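Local coordinates for protein gamma-glutamyl phosphate reductase (Saccharomyces cerevisiae, PDB 1VLU) that catalyses the NADPH-dependent reduction of L-gamma-glutamyl phosphate to glutamate semialdehyde and phosphate, the second step from glutamate in proline biosynthesis, at residues A[211-216]-A[233-238]. Numbering follows the deposited sequence.
Sequences IDLVVP and PVLGHA
Val214 meets Pro233 and Leu235 through its backbone: Val214 N gives its hydrogen to Pro233 O at 2.8 Å, and Val214 O accepts from Leu235 N at 2.9 Å. Both bonds are nearly straight (166° and 173° at the hydrogen). Because one residue supplies both groups while Pro233 and Leu235 flank Val234, the pattern is that of a single parallel beta bridge. Leu213 CG stands anti to the backbone N (chi1 -167°), and from it CD1 reaches Pro233 O at 3.5 Å and Leu235 N at 3.7 Å. Strand 213-217 bonds on one edge to strand 118-134; 233-235 pairs with its other edge, in a sheet consistent with the Rossmann-like part of the aldehyde dehydrogenase fold, and helix 220-228 lies in the connection. Ile226 of that helix touches Val214, Pro216 and Val234, covering the face where Pro216 CG approaches Val234 CG1 to 3.7 Å. The solvent side belongs to Pro233, an exposed residue whose CG rests 3.5 Å from Asp212 O. Leu235 is loose only at its tip, CD2 lying 4.0 Å from Val215 CG1, the two side chains side by side. Beyond it a type II turn, Val234 to His237, is closed by His237 N on Val234 O at 3.0 Å.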
ATOM      1  N   ILE A 211      -5.001  -8.306  -1.973  1.00 54.61           N
ATOM      2  CA  ILE A 211      -6.109  -8.121  -1.033  1.00 51.65           C
ATOM      3  C   ILE A 211      -6.395  -6.660  -0.870  1.00 52.98           C
ATOM      4  O   ILE A 211      -5.482  -5.874  -0.600  1.00 53.92           O
ATOM      5  CB  ILE A 211      -5.861  -8.799   0.345  1.00 54.08           C
ATOM      6  CG1 ILE A 211      -5.583 -10.294   0.168  1.00 49.68           C
ATOM      7  CG2 ILE A 211      -7.047  -8.563   1.320  1.00 44.56           C
ATOM      8  CD1 ILE A 211      -5.095 -11.014   1.453  1.00 50.78           C
ATOM      9  N   ASP A 212      -7.668  -6.302  -1.049  1.00 51.90           N
ATOM     10  CA  ASP A 212      -8.116  -4.919  -1.053  1.00 51.34           C
ATOM     11  C   ASP A 212      -8.701  -4.400   0.255  1.00 51.16           C
ATOM     12  O   ASP A 212      -8.724  -3.192   0.474  1.00 53.72           O
ATOM     13  CB  ASP A 212      -9.130  -4.714  -2.196  1.00 53.21           C
ATOM     14  CG  ASP A 212      -8.599  -5.212  -3.532  1.00 59.94           C
ATOM     15  OD1 ASP A 212      -7.723  -4.512  -4.103  1.00 71.22           O
ATOM     16  OD2 ASP A 212      -9.012  -6.310  -3.994  1.00 60.79           O
ATOM     17  N   LEU A 213      -9.202  -5.280   1.113  1.00 49.62           N
ATOM     18  CA  LEU A 213      -9.828  -4.834   2.348  1.00 50.43           C
ATOM     19  C   LEU A 213      -9.755  -5.905   3.396  1.00 49.46           C
ATOM     20  O   LEU A 213      -9.993  -7.065   3.096  1.00 51.20           O
ATOM     21  CB  LEU A 213     -11.300  -4.476   2.110  1.00 51.40           C
ATOM     22  CG  LEU A 213     -12.071  -3.710   3.191  1.00 56.61           C
ATOM     23  CD1 LEU A 213     -11.471  -2.322   3.447  1.00 49.91           C
ATOM     24  CD2 LEU A 213     -13.539  -3.560   2.792  1.00 54.39           C
ATOM     25  N   VAL A 214      -9.452  -5.506   4.627  1.00 48.20           N
ATOM     26  CA  VAL A 214      -9.525  -6.387   5.768  1.00 48.53           C
ATOM     27  C   VAL A 214     -10.760  -6.056   6.550  1.00 49.27           C
ATOM     28  O   VAL A 214     -10.986  -4.889   6.882  1.00 50.64           O
ATOM     29  CB  VAL A 214      -8.338  -6.224   6.753  1.00 49.06           C
ATOM     30  CG1 VAL A 214      -8.426  -7.298   7.826  1.00 47.71           C
ATOM     31  CG2 VAL A 214      -7.024  -6.305   6.038  1.00 42.52           C
ATOM     32  N   VAL A 215     -11.550  -7.081   6.868  1.00 49.27           N
ATOM     33  CA  VAL A 215     -12.742  -6.891   7.690  1.00 50.45           C
ATOM     34  C   VAL A 215     -12.513  -7.583   9.042  1.00 52.75           C
ATOM     35  O   VAL A 215     -12.495  -8.813   9.120  1.00 53.14           O
ATOM     36  CB  VAL A 215     -14.004  -7.394   6.958  1.00 50.22           C
ATOM     37  CG1 VAL A 215     -15.223  -7.113   7.763  1.00 45.22           C
ATOM     38  CG2 VAL A 215     -14.113  -6.742   5.562  1.00 48.00           C
ATOM     39  N   PRO A 216     -12.236  -6.800  10.101  1.00 55.42           N
ATOM     40  CA  PRO A 216     -12.052  -7.431  11.411  1.00 57.62           C
ATOM     41  C   PRO A 216     -13.371  -7.614  12.150  1.00 58.60           C
ATOM     42  O   PRO A 216     -14.174  -6.692  12.220  1.00 58.03           O
ATOM     43  CB  PRO A 216     -11.136  -6.449  12.145  1.00 58.16           C
ATOM     44  CG  PRO A 216     -11.511  -5.104  11.567  1.00 58.72           C
ATOM     45  CD  PRO A 216     -12.027  -5.340  10.158  1.00 56.69           C
ATOM     46  N   PRO A 233      -5.967  -1.653   3.519  1.00 54.59           N
ATOM     47  CA  PRO A 233      -6.982  -0.922   4.305  1.00 52.04           C
ATOM     48  C   PRO A 233      -7.866  -1.816   5.199  1.00 53.75           C
ATOM     49  O   PRO A 233      -8.260  -2.924   4.800  1.00 52.28           O
ATOM     50  CB  PRO A 233      -7.852  -0.222   3.247  1.00 51.59           C
ATOM     51  CG  PRO A 233      -7.195  -0.438   1.921  1.00 49.27           C
ATOM     52  CD  PRO A 233      -5.970  -1.290   2.086  1.00 55.31           C
ATOM     53  N   VAL A 234      -8.175  -1.310   6.393  1.00 53.29           N
ATOM     54  CA  VAL A 234      -9.012  -1.985   7.349  1.00 54.53           C
ATOM     55  C   VAL A 234     -10.367  -1.304   7.405  1.00 57.45           C
ATOM     56  O   VAL A 234     -10.447  -0.100   7.655  1.00 59.05           O
ATOM     57  CB  VAL A 234      -8.376  -1.990   8.745  1.00 54.99           C
ATOM     58  CG1 VAL A 234      -9.249  -2.764   9.710  1.00 51.65           C
ATOM     59  CG2 VAL A 234      -6.965  -2.618   8.701  1.00 52.14           C
ATOM     60  N   LEU A 235     -11.431  -2.078   7.181  1.00 58.04           N
ATOM     61  CA  LEU A 235     -12.783  -1.536   7.193  1.00 58.79           C
ATOM     62  C   LEU A 235     -13.091  -0.840   8.505  1.00 61.04           C
ATOM     63  O   LEU A 235     -13.005  -1.440   9.572  1.00 63.18           O
ATOM     64  CB  LEU A 235     -13.820  -2.631   6.933  1.00 58.57           C
ATOM     65  CG  LEU A 235     -15.273  -2.136   6.901  1.00 58.41           C
ATOM     66  CD1 LEU A 235     -15.547  -1.243   5.677  1.00 60.11           C
ATOM     67  CD2 LEU A 235     -16.217  -3.289   6.915  1.00 62.61           C
ATOM     68  N   GLY A 236     -13.450   0.432   8.412  1.00 64.09           N
ATOM     69  CA  GLY A 236     -13.829   1.227   9.582  1.00 65.40           C
ATOM     70  C   GLY A 236     -12.664   1.806  10.364  1.00 66.86           C
ATOM     71  O   GLY A 236     -12.873   2.305  11.442  1.00 70.55           O
ATOM     72  N   HIS A 237     -11.441   1.744   9.830  1.00 68.30           N
ATOM     73  CA  HIS A 237     -10.235   2.175  10.562  1.00 69.44           C
ATOM     74  C   HIS A 237      -9.162   2.674   9.619  1.00 71.72           C
ATOM     75  O   HIS A 237      -8.193   1.960   9.351  1.00 74.05           O
ATOM     76  CB  HIS A 237      -9.653   1.027  11.417  1.00 68.65           C
ATOM     77  CG  HIS A 237     -10.558   0.578  12.522  1.00 69.02           C
ATOM     78  ND1 HIS A 237     -11.365  -0.536  12.419  1.00 72.19           N
ATOM     79  CD2 HIS A 237     -10.819   1.120  13.737  1.00 71.49           C
ATOM     80  CE1 HIS A 237     -12.072  -0.673  13.528  1.00 73.09           C
ATOM     81  NE2 HIS A 237     -11.757   0.319  14.345  1.00 72.83           N
ATOM     82  N   ALA A 238      -9.322   3.894   9.112  1.00 73.18           N
ATOM     83  CA  ALA A 238      -8.343   4.448   8.179  1.00 74.38           C
ATOM     84  C   ALA A 238      -7.057   4.875   8.882  1.00 75.34           C
ATOM     85  O   ALA A 238      -5.973   4.828   8.295  1.00 77.07           O
ATOM     86  CB  ALA A 238      -8.943   5.616   7.388  1.00 73.97           C
TER